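PDB 6EWJ: putative capsular polysaccharide biosynthesis protein from Streptococcus pneumoniae serotype 4, which probably acts as a pyridoxal-phosphate-dependent sugar aminotransferase in teichoic acid biosynthesis. Local coordinates for residues A[96-99]-A[103-106]; A[341-346]-A[398-403]; A[51-56]-A[179-184]. All coordinates share one frame; numbering follows the deposited sequence.

Interaction 1: A[96-99]-A[103-106]; sequences VITH and TPVM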
ATOM      1  N   VAL A  96      -4.820  -3.400 -12.554  1.00 17.12           N
ATOM      2  CA  VAL A  96      -3.360  -3.203 -12.511  1.00 17.11           C
ATOM      3  C   VAL A  96      -2.738  -2.998 -13.889  1.00 17.69           C
ATOM      4  O   VAL A  96      -1.694  -2.377 -14.006  1.00 18.14           O
ATOM      5  CB  VAL A  96      -2.638  -4.364 -11.757  1.00 16.44           C
ATOM      6  CG1 VAL A  96      -3.134  -4.495 -10.302  1.00 15.87           C
ATOM      7  CG2 VAL A  96      -2.756  -5.666 -12.477  1.00 16.57           C
ATOM      8  N   ILE A  97      -3.375  -3.555 -14.925  1.00 18.04           N
ATOM      9  CA  ILE A  97      -2.931  -3.383 -16.299  1.00 18.78           C
ATOM     10  C   ILE A  97      -3.039  -1.921 -16.647  1.00 19.73           C
ATOM     11  O   ILE A  97      -2.096  -1.314 -17.208  1.00 20.50           O
ATOM     12  CB  ILE A  97      -3.769  -4.207 -17.275  1.00 19.06           C
ATOM     13  CG1 ILE A  97      -3.692  -5.711 -16.912  1.00 18.76           C
ATOM     14  CG2 ILE A  97      -3.291  -3.968 -18.701  1.00 19.80           C
ATOM     15  CD1 ILE A  97      -4.750  -6.559 -17.558  1.00 19.26           C
ATOM     16  N   THR A  98      -4.158  -1.313 -16.257  1.00 19.97           N
ATOM     17  CA  THR A  98      -4.360   0.109 -16.562  1.00 20.88           C
ATOM     18  C   THR A  98      -3.415   0.948 -15.703  1.00 20.99           C
ATOM     19  O   THR A  98      -2.944   2.006 -16.155  1.00 22.02           O
ATOM     20  CB  THR A  98      -5.819   0.563 -16.398  1.00 21.09           C
ATOM     21  OG1 THR A  98      -6.199   0.507 -15.026  1.00 20.95           O
ATOM     22  CG2 THR A  98      -6.764  -0.331 -17.217  1.00 21.40           C
ATOM     23  N   HIS A  99      -3.110   0.492 -14.491  1.00 20.35           N
ATOM     24  CA  HIS A  99      -2.186   1.222 -13.629  1.00 20.01           C
ATOM     25  C   HIS A  99      -0.820   1.438 -14.229  1.00 21.08           C
ATOM     26  O   HIS A  99      -0.247   2.535 -14.091  1.00 21.28           O
ATOM     27  CB  HIS A  99      -2.007   0.566 -12.279  1.00 18.89           C
ATOM     28  CG  HIS A  99      -3.242   0.570 -11.441  1.00 18.53           C
ATOM     29  ND1 HIS A  99      -3.289  -0.021 -10.198  1.00 17.65           N
ATOM     30  CD2 HIS A  99      -4.477   1.092 -11.661  1.00 18.37           C
ATOM     31  CE1 HIS A  99      -4.498   0.114  -9.691  1.00 17.48           C
ATOM     32  NE2 HIS A  99      -5.254   0.751 -10.583  1.00 17.90           N
ATOM     33  N   THR A 103      -2.550  -1.987 -22.149  1.00 24.62           N
ATOM     34  CA  THR A 103      -3.884  -2.173 -22.697  1.00 24.82           C
ATOM     35  C   THR A 103      -4.425  -3.539 -22.313  1.00 24.55           C
ATOM     36  O   THR A 103      -3.851  -4.571 -22.698  1.00 25.56           O
ATOM     37  CB  THR A 103      -3.868  -2.033 -24.222  1.00 26.07           C
ATOM     38  OG1 THR A 103      -3.242  -0.801 -24.572  1.00 27.06           O
ATOM     39  CG2 THR A 103      -5.310  -2.032 -24.794  1.00 26.21           C
ATOM     40  N   PRO A 104      -5.519  -3.574 -21.521  1.00 23.76           N
ATOM     41  CA  PRO A 104      -6.108  -4.904 -21.268  1.00 23.10           C
ATOM     42  C   PRO A 104      -6.730  -5.484 -22.533  1.00 24.21           C
ATOM     43  O   PRO A 104      -7.275  -4.726 -23.334  1.00 24.00           O
ATOM     44  CB  PRO A 104      -7.212  -4.616 -20.255  1.00 22.37           C
ATOM     45  CG  PRO A 104      -6.911  -3.222 -19.724  1.00 22.31           C
ATOM     46  CD  PRO A 104      -6.254  -2.496 -20.845  1.00 22.92           C
ATOM     47  N   VAL A 105      -6.582  -6.797 -22.726  1.00 23.75           N
ATOM     48  CA  VAL A 105      -7.241  -7.536 -23.771  1.00 24.58           C
ATOM     49  C   VAL A 105      -7.997  -8.691 -23.095  1.00 24.43           C
ATOM     50  O   VAL A 105      -7.390  -9.566 -22.494  1.00 24.36           O
ATOM     51  CB  VAL A 105      -6.233  -8.134 -24.775  1.00 25.22           C
ATOM     52  CG1 VAL A 105      -6.952  -8.957 -25.815  1.00 26.07           C
ATOM     53  CG2 VAL A 105      -5.430  -7.051 -25.451  1.00 25.72           C
ATOM     54  N   MET A 106      -9.320  -8.678 -23.185  1.00 24.09           N
ATOM     55  CA  MET A 106     -10.150  -9.659 -22.508  1.00 22.92           C
ATOM     56  C   MET A 106     -10.441 -10.810 -23.450  1.00 23.14           C
ATOM     57  O   MET A 106     -10.559 -10.598 -24.675  1.00 23.71           O
ATOM     58  CB  MET A 106     -11.458  -9.006 -22.036  1.00 23.04           C
ATOM     59  CG  MET A 106     -11.239  -7.894 -21.024  1.00 23.14           C
ATOM     60  SD  MET A 106     -12.803  -7.315 -20.330  1.00 23.17           S
ATOM     61  CE  MET A 106     -12.167  -5.810 -19.596  1.00 23.22           C
TER

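Interaction 2: A[341-346]-A[398-403]; sequences AKAGIA and IETFKT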
ATOM      1  N   ALA A 341     -31.244 -15.204   1.494  1.00 34.14           N
ATOM      2  CA  ALA A 341     -31.019 -14.180   2.506  1.00 34.98           C
ATOM      3  C   ALA A 341     -32.153 -14.130   3.550  1.00 37.32           C
ATOM      4  O   ALA A 341     -31.885 -14.047   4.742  1.00 36.60           O
ATOM      5  CB  ALA A 341     -30.833 -12.827   1.850  1.00 34.51           C
ATOM      6  N   LYS A 342     -33.407 -14.267   3.107  1.00 39.03           N
ATOM      7  CA  LYS A 342     -34.548 -14.367   4.041  1.00 41.69           C
ATOM      8  C   LYS A 342     -34.490 -15.594   4.931  1.00 42.17           C
ATOM      9  O   LYS A 342     -35.059 -15.594   6.022  1.00 42.80           O
ATOM     10  CB  LYS A 342     -35.884 -14.360   3.297  1.00 43.97           C
ATOM     11  CG  LYS A 342     -36.226 -13.020   2.687  1.00 45.09           C
ATOM     12  CD  LYS A 342     -37.564 -13.082   1.971  1.00 47.55           C
ATOM     13  CE  LYS A 342     -37.717 -11.915   1.011  1.00 48.22           C
ATOM     14  NZ  LYS A 342     -38.792 -12.212   0.026  1.00 49.60           N
ATOM     15  N   ALA A 343     -33.823 -16.642   4.443  1.00 41.01           N
ATOM     16  CA  ALA A 343     -33.653 -17.890   5.181  1.00 41.27           C
ATOM     17  C   ALA A 343     -32.361 -17.885   6.046  1.00 40.41           C
ATOM     18  O   ALA A 343     -31.987 -18.912   6.593  1.00 40.43           O
ATOM     19  CB  ALA A 343     -33.659 -19.063   4.200  1.00 40.89           C
ATOM     20  N   GLY A 344     -31.701 -16.733   6.168  1.00 39.85           N
ATOM     21  CA  GLY A 344     -30.509 -16.585   7.006  1.00 38.87           C
ATOM     22  C   GLY A 344     -29.240 -17.136   6.390  1.00 37.38           C
ATOM     23  O   GLY A 344     -28.336 -17.558   7.115  1.00 38.28           O
ATOM     24  N   ILE A 345     -29.183 -17.148   5.053  1.00 35.80           N
ATOM     25  CA  ILE A 345     -28.027 -17.636   4.307  1.00 33.95           C
ATOM     26  C   ILE A 345     -27.455 -16.560   3.394  1.00 31.91           C
ATOM     27  O   ILE A 345     -28.078 -16.206   2.382  1.00 31.39           O
ATOM     28  CB  ILE A 345     -28.405 -18.871   3.452  1.00 34.34           C
ATOM     29  CG1 ILE A 345     -28.910 -19.995   4.352  1.00 35.68           C
ATOM     30  CG2 ILE A 345     -27.200 -19.364   2.662  1.00 33.70           C
ATOM     31  CD1 ILE A 345     -29.644 -21.087   3.618  1.00 36.64           C
ATOM     32  N   ALA A 346     -26.253 -16.101   3.724  1.00 30.60           N
ATOM     33  CA  ALA A 346     -25.518 -15.141   2.904  1.00 29.64           C
ATOM     34  C   ALA A 346     -24.950 -15.870   1.675  1.00 28.47           C
ATOM     35  O   ALA A 346     -24.645 -17.067   1.731  1.00 28.98           O
ATOM     36  CB  ALA A 346     -24.393 -14.483   3.701  1.00 29.05           C
ATOM     37  N   ILE A 398     -27.700 -26.677   2.115  1.00 33.16           N
ATOM     38  CA  ILE A 398     -28.047 -27.673   1.082  1.00 33.43           C
ATOM     39  C   ILE A 398     -29.572 -27.769   0.878  1.00 34.85           C
ATOM     40  O   ILE A 398     -30.096 -27.556  -0.209  1.00 34.40           O
ATOM     41  CB  ILE A 398     -27.454 -29.062   1.437  1.00 33.73           C
ATOM     42  CG1 ILE A 398     -25.940 -29.041   1.293  1.00 32.23           C
ATOM     43  CG2 ILE A 398     -28.016 -30.179   0.527  1.00 34.11           C
ATOM     44  CD1 ILE A 398     -25.264 -30.197   1.995  1.00 33.05           C
ATOM     45  N   GLU A 399     -30.273 -28.080   1.959  1.00 36.79           N
ATOM     46  CA  GLU A 399     -31.675 -28.357   1.850  1.00 38.72           C
ATOM     47  C   GLU A 399     -32.472 -27.048   1.502  1.00 38.30           C
ATOM     48  O   GLU A 399     -33.354 -27.092   0.641  1.00 38.20           O
ATOM     49  CB  GLU A 399     -32.169 -29.324   2.947  1.00 40.87           C
ATOM     50  CG  GLU A 399     -32.481 -28.619   4.198  1.00 42.35           C
ATOM     51  CD  GLU A 399     -33.912 -28.089   4.184  1.00 43.84           C
ATOM     52  OE1 GLU A 399     -34.244 -27.264   3.300  1.00 44.36           O
ATOM     53  OE2 GLU A 399     -34.725 -28.529   5.033  1.00 45.77           O
ATOM     54  N   THR A 400     -32.085 -25.892   2.075  1.00 37.52           N
ATOM     55  CA  THR A 400     -32.729 -24.580   1.766  1.00 36.93           C
ATOM     56  C   THR A 400     -32.505 -24.119   0.317  1.00 35.55           C
ATOM     57  O   THR A 400     -33.436 -23.682  -0.349  1.00 35.91           O
ATOM     58  CB  THR A 400     -32.273 -23.462   2.728  1.00 36.87           C
ATOM     59  OG1 THR A 400     -32.501 -23.843   4.089  1.00 37.69           O
ATOM     60  CG2 THR A 400     -33.031 -22.165   2.451  1.00 36.75           C
ATOM     61  N   PHE A 401     -31.286 -24.268  -0.184  1.00 34.15           N
ATOM     62  CA  PHE A 401     -30.967 -23.863  -1.545  1.00 33.01           C
ATOM     63  C   PHE A 401     -31.778 -24.703  -2.568  1.00 34.42           C
ATOM     64  O   PHE A 401     -32.327 -24.154  -3.539  1.00 33.52           O
ATOM     65  CB  PHE A 401     -29.445 -23.980  -1.760  1.00 31.49           C
ATOM     66  CG  PHE A 401     -28.914 -23.381  -3.027  1.00 30.46           C
ATOM     67  CD1 PHE A 401     -29.593 -22.382  -3.748  1.00 30.84           C
ATOM     68  CD2 PHE A 401     -27.680 -23.784  -3.482  1.00 29.61           C
ATOM     69  CE1 PHE A 401     -29.041 -21.840  -4.899  1.00 30.10           C
ATOM     70  CE2 PHE A 401     -27.122 -23.248  -4.623  1.00 29.27           C
ATOM     71  CZ  PHE A 401     -27.804 -22.280  -5.343  1.00 29.12           C
ATOM     72  N   LYS A 402     -31.890 -26.013  -2.321  1.00 35.65           N
ATOM     73  CA  LYS A 402     -32.749 -26.856  -3.173  1.00 37.40           C
ATOM     74  C   LYS A 402     -34.212 -26.413  -3.154  1.00 38.93           C
ATOM     75  O   LYS A 402     -34.785 -26.156  -4.204  1.00 39.45           O
ATOM     76  CB  LYS A 402     -32.697 -28.317  -2.756  1.00 38.22           C
ATOM     77  CG  LYS A 402     -31.384 -29.004  -3.063  1.00 37.59           C
ATOM     78  CD  LYS A 402     -31.496 -30.445  -2.600  1.00 39.09           C
ATOM     79  CE  LYS A 402     -30.270 -30.927  -1.903  1.00 39.21           C
ATOM     80  NZ  LYS A 402     -30.385 -32.377  -1.570  1.00 40.37           N
ATOM     81  N   THR A 403     -34.783 -26.284  -1.953  1.00 40.93           N
ATOM     82  CA  THR A 403     -36.181 -25.861  -1.778  1.00 42.77           C
ATOM     83  C   THR A 403     -36.455 -24.498  -2.407  1.00 42.72           C
ATOM     84  O   THR A 403     -37.476 -24.308  -3.086  1.00 42.96           O
ATOM     85  CB  THR A 403     -36.577 -25.824  -0.283  1.00 43.85           C
ATOM     86  OG1 THR A 403     -36.415 -27.121   0.277  1.00 44.46           O
ATOM     87  CG2 THR A 403     -38.050 -25.377  -0.071  1.00 45.31           C
TER

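Interaction 3: A[51-56]-A[179-184]; sequences LYTQTP and HALGST. Unlike the reference sequence in segment 179-184: Thr184 (reference Ile).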
ATOM      1  N   LEU A  51       8.920 -22.345   0.701  1.00 24.78           N
ATOM      2  CA  LEU A  51       8.913 -23.795   0.881  1.00 26.36           C
ATOM      3  C   LEU A  51       7.543 -24.400   0.594  1.00 25.57           C
ATOM      4  O   LEU A  51       7.439 -25.461  -0.065  1.00 25.75           O
ATOM      5  CB  LEU A  51       9.379 -24.195   2.279  1.00 27.81           C
ATOM      6  CG  LEU A  51      10.818 -23.830   2.586  1.00 29.23           C
ATOM      7  CD1 LEU A  51      11.042 -23.913   4.085  1.00 30.48           C
ATOM      8  CD2 LEU A  51      11.839 -24.729   1.866  1.00 30.89           C
ATOM      9  N   TYR A  52       6.502 -23.769   1.108  1.00 24.56           N
ATOM     10  CA  TYR A  52       5.125 -24.237   0.894  1.00 24.53           C
ATOM     11  C   TYR A  52       4.725 -24.223  -0.587  1.00 24.06           C
ATOM     12  O   TYR A  52       4.073 -25.171  -1.051  1.00 24.51           O
ATOM     13  CB  TYR A  52       4.123 -23.439   1.747  1.00 24.06           C
ATOM     14  CG  TYR A  52       2.707 -23.937   1.699  1.00 23.84           C
ATOM     15  CD1 TYR A  52       2.316 -25.058   2.402  1.00 25.22           C
ATOM     16  CD2 TYR A  52       1.735 -23.265   0.964  1.00 23.49           C
ATOM     17  CE1 TYR A  52       0.998 -25.543   2.348  1.00 25.38           C
ATOM     18  CE2 TYR A  52       0.422 -23.734   0.919  1.00 23.29           C
ATOM     19  CZ  TYR A  52       0.069 -24.888   1.607  1.00 24.15           C
ATOM     20  OH  TYR A  52      -1.245 -25.373   1.558  1.00 23.83           O
ATOM     21  N   THR A  53       5.097 -23.180  -1.319  1.00 23.19           N
ATOM     22  CA  THR A  53       4.758 -23.073  -2.742  1.00 23.38           C
ATOM     23  C   THR A  53       5.835 -23.652  -3.669  1.00 24.40           C
ATOM     24  O   THR A  53       5.666 -23.631  -4.894  1.00 23.98           O
ATOM     25  CB  THR A  53       4.451 -21.599  -3.197  1.00 22.01           C
ATOM     26  OG1 THR A  53       5.598 -20.780  -2.977  1.00 21.74           O
ATOM     27  CG2 THR A  53       3.211 -21.045  -2.492  1.00 21.11           C
ATOM     28  N   GLN A  54       6.922 -24.189  -3.096  1.00 26.07           N
ATOM     29  CA  GLN A  54       8.026 -24.779  -3.868  1.00 27.02           C
ATOM     30  C   GLN A  54       8.609 -23.780  -4.879  1.00 26.31           C
ATOM     31  O   GLN A  54       8.849 -24.100  -6.047  1.00 26.20           O
ATOM     32  CB  GLN A  54       7.615 -26.102  -4.539  1.00 29.04           C
ATOM     33  CG  GLN A  54       7.256 -27.142  -3.488  1.00 31.23           C
ATOM     34  CD  GLN A  54       6.881 -28.492  -4.055  1.00 32.87           C
ATOM     35  OE1 GLN A  54       7.330 -28.878  -5.124  1.00 34.49           O
ATOM     36  NE2 GLN A  54       6.027 -29.208  -3.343  1.00 34.35           N
ATOM     37  N   THR A  55       8.847 -22.569  -4.383  1.00 25.53           N
ATOM     38  CA  THR A  55       9.500 -21.526  -5.170  1.00 25.43           C
ATOM     39  C   THR A  55      10.684 -21.048  -4.392  1.00 25.51           C
ATOM     40  O   THR A  55      10.741 -21.274  -3.189  1.00 25.68           O
ATOM     41  CB  THR A  55       8.549 -20.337  -5.440  1.00 24.65           C
ATOM     42  OG1 THR A  55       7.924 -19.938  -4.214  1.00 24.17           O
ATOM     43  CG2 THR A  55       7.509 -20.723  -6.457  1.00 24.54           C
ATOM     44  N   PRO A  56      11.642 -20.397  -5.056  1.00 25.85           N
ATOM     45  CA  PRO A  56      12.883 -20.047  -4.333  1.00 26.19           C
ATOM     46  C   PRO A  56      12.755 -18.871  -3.418  1.00 25.22           C
ATOM     47  O   PRO A  56      13.380 -18.843  -2.359  1.00 25.20           O
ATOM     48  CB  PRO A  56      13.910 -19.791  -5.461  1.00 27.25           C
ATOM     49  CG  PRO A  56      13.106 -19.511  -6.654  1.00 27.27           C
ATOM     50  CD  PRO A  56      11.821 -20.315  -6.509  1.00 26.65           C
ATOM     51  N   HIS A 179      -7.164 -16.819  -4.903  1.00 18.39           N
ATOM     52  CA  HIS A 179      -8.027 -17.811  -4.336  1.00 19.12           C
ATOM     53  C   HIS A 179      -7.344 -19.150  -4.143  1.00 19.70           C
ATOM     54  O   HIS A 179      -7.999 -20.100  -3.735  1.00 20.75           O
ATOM     55  CB  HIS A 179      -9.231 -18.038  -5.251  1.00 20.25           C
ATOM     56  CG  HIS A 179     -10.060 -16.820  -5.513  1.00 19.81           C
ATOM     57  ND1 HIS A 179     -11.110 -16.845  -6.393  1.00 20.65           N
ATOM     58  CD2 HIS A 179     -10.034 -15.564  -5.002  1.00 20.59           C
ATOM     59  CE1 HIS A 179     -11.693 -15.661  -6.433  1.00 20.65           C
ATOM     60  NE2 HIS A 179     -11.061 -14.855  -5.592  1.00 19.75           N
ATOM     61  N   ALA A 180      -6.039 -19.237  -4.412  1.00 19.26           N
ATOM     62  CA  ALA A 180      -5.398 -20.537  -4.684  1.00 19.37           C
ATOM     63  C   ALA A 180      -4.156 -20.862  -3.873  1.00 19.73           C
ATOM     64  O   ALA A 180      -3.437 -21.810  -4.213  1.00 19.67           O
ATOM     65  CB  ALA A 180      -5.134 -20.705  -6.172  1.00 19.31           C
ATOM     66  N   LEU A 181      -3.937 -20.167  -2.747  1.00 20.14           N
ATOM     67  CA  LEU A 181      -2.839 -20.611  -1.886  1.00 20.66           C
ATOM     68  C   LEU A 181      -3.132 -22.042  -1.390  1.00 21.54           C
ATOM     69  O   LEU A 181      -4.191 -22.285  -0.767  1.00 21.36           O
ATOM     70  CB  LEU A 181      -2.630 -19.710  -0.716  1.00 20.61           C
ATOM     71  CG  LEU A 181      -1.444 -20.126   0.182  1.00 20.95           C
ATOM     72  CD1 LEU A 181      -0.089 -19.923  -0.508  1.00 20.64           C
ATOM     73  CD2 LEU A 181      -1.552 -19.346   1.481  1.00 20.92           C
ATOM     74  N   GLY A 182      -2.204 -22.973  -1.694  1.00 21.76           N
ATOM     75  CA  GLY A 182      -2.369 -24.376  -1.355  1.00 22.12           C
ATOM     76  C   GLY A 182      -3.056 -25.266  -2.378  1.00 22.93           C
ATOM     77  O   GLY A 182      -3.193 -26.445  -2.145  1.00 23.16           O
ATOM     78  N   SER A 183      -3.507 -24.724  -3.501  1.00 22.34           N
ATOM     79  CA  SER A 183      -4.050 -25.520  -4.581  1.00 23.17           C
ATOM     80  C   SER A 183      -2.896 -26.228  -5.299  1.00 23.42           C
ATOM     81  O   SER A 183      -1.761 -25.771  -5.238  1.00 22.71           O
ATOM     82  CB  SER A 183      -4.817 -24.641  -5.582  1.00 22.51           C
ATOM     83  OG  SER A 183      -5.905 -23.979  -4.940  1.00 22.92           O
ATOM     84  N   THR A 184      -3.202 -27.336  -5.960  1.00 23.76           N
ATOM     85  CA  THR A 184      -2.228 -28.045  -6.805  1.00 24.50           C
ATOM     86  C   THR A 184      -2.775 -28.383  -8.207  1.00 24.49           C
ATOM     87  O   THR A 184      -3.967 -28.503  -8.415  1.00 24.46           O
ATOM     88  CB  THR A 184      -1.763 -29.362  -6.177  1.00 25.86           C
ATOM     89  OG1 THR A 184      -2.895 -30.204  -6.089  1.00 26.57           O
ATOM     90  CG2 THR A 184      -1.143 -29.135  -4.795  1.00 25.71           C
TER

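Interaction 1: A[96-99]-A[103-106]
Ile97 and Pro104 make the greater part of this contact, which closes a beta-alpha-beta unit formed by strand 82-86, helix 92-99 and strand 103-107. The last turn of the helix rests on the start of the strand that forms one edge of the seven-stranded mixed sheet within this chain, consistent with the large domain of fold type I pyridoxal-phosphate enzymes. A three-residue linker separates the two segments, and no hydrogen bond joins them; the contact is apolar. Ile97 points toward the strand. With CG1 beside the backbone N (chi1 -59°), its other branch, CG2, is anti to that N and bears on the peptide joint between Thr103 and Pro104, 3.6 Å from Pro104 N and 3.8 Å from Thr103 C. The same methyl also meets the proline ring, at 3.8 Å from Pro104 CG. The two side chains run past each other in opposite directions. The Thr98 side chain crosses that of Pro104 at about a right angle, and its methyl CG2 lies 3.8 Å from Pro104 CG. That ring carbon is therefore touched by one methyl from each of two consecutive helix residues. The hydroxyl of Thr98 turns back to its own helix, where OG1 hydrogen-bonds Ser95 O. Around the contact, Ile97 also packs on Val83 and Val85 of strand 82-86, and backbone bonds tie Thr103 and Val105 to that strand. At the helix end the second subunit arrives: Thr98 packs on its Pro260, and His99 stacks on its Tyr262. Back at the strand, CD1, at the end of the longer branch of Ile97, lies 4.1 Å from Pro104 CB.

Interaction 2: A[341-346]-A[398-403]
Thr400 meets Ala343 and Ile345 with its methyl and CB, all three side chains directed toward the opposing segment. CG2 of Thr400 is anti to its backbone N (chi1 -55° sets OG1 beside that N), and it lies 3.6 Å from Ala343 CB and 3.7 Å from Ile345 CD1. Ile345 slides past Thr400 in the opposite direction, and only its tip, CD1, arrives, also 3.7 Å from Thr400 CB. The polar end of the threonine is occupied within its own helix, where OG1 hydrogen-bonds Tyr396 O. Both Ala343 and Ile345 are placed by a Schellman motif that ends helix 330-342: Gly344, with phi 78°, is the C-prime residue, its N bonding Ala341 O at 3.0 Å, while Ile345 N bonds Leu340 O. Ala343 and Ile345, the residues before and after the glycine, thus both face one threonine. Tyr396 adds a polar tie, its OH bonding Ala343 O. The contact lies where the end of helix 330-342 meets the middle of helix 391-409; one residue further on, Phe401 turns away to pack on Ile336 and Leu340 of helix 330-342 and on strands 304-306 and 321-325.

Interaction 3: A[51-56]-A[179-184]
Leu181 and Gly182 receive Tyr52 and Thr53 from the end of helix 40-53, by van der Waals contact alone. The loop starts at His179, which binds pyridoxal 5'-phosphate when the cofactor is present and whose ND1 is hydrogen-bonded to Ala138 N. Ala180 opens a type II beta turn, closed by Ser183 N to Ala180 O at 3.0 Å. Leu181 follows, its CD1 near the plane of the Tyr52 ring at the ring edge, 4.1 Å from Tyr52 CD2, and also 4.0 Å from Thr53 CG2, the Thr53 and Leu181 side chains crossing at about a right angle. Gly182, at phi 90°, brings its backbone to the far end of the tyrosine: its CA is 3.3 Å from Tyr52 OH, a close approach. With CG anti to the backbone N (chi1 -174°), Tyr52 carries its ring out toward the turn. Ser183 turns from the helix, and its OG bonds Gly139 O and Ser317 OG. Phe199 of strand 196-200 packs on both Thr53 and Leu181, while Leu278 and Leu285 of helix 268-299 touch Tyr52. A loop begun by a cofactor-binding histidine thus rests its turn against the C-terminal end of helix 40-53, within the cofactor-bearing domain of a DegT/DnrJ/EryC1-type aminotransferase.

From the N terminus, interaction 3 opens first, at the end of helix 40-53, and closes after 122 intervening residues in the loop after strand 172-177. Interaction 1 opens and closes within that span, joining helix 92-99 to edge strand 103-107 across a short linker; the two lie on opposite sides of the chain's centre, their nearest atoms about 14 Å apart. Interaction 2 comes after both in series, bridging 51 residues between the end of helix 330-342 and helix 391-409, away from the annotated sites. None of the three crosses another or touches it. Interactions 1 and 3 tie helices to the sheet and its loops, whereas interaction 2 joins two C-terminal helices.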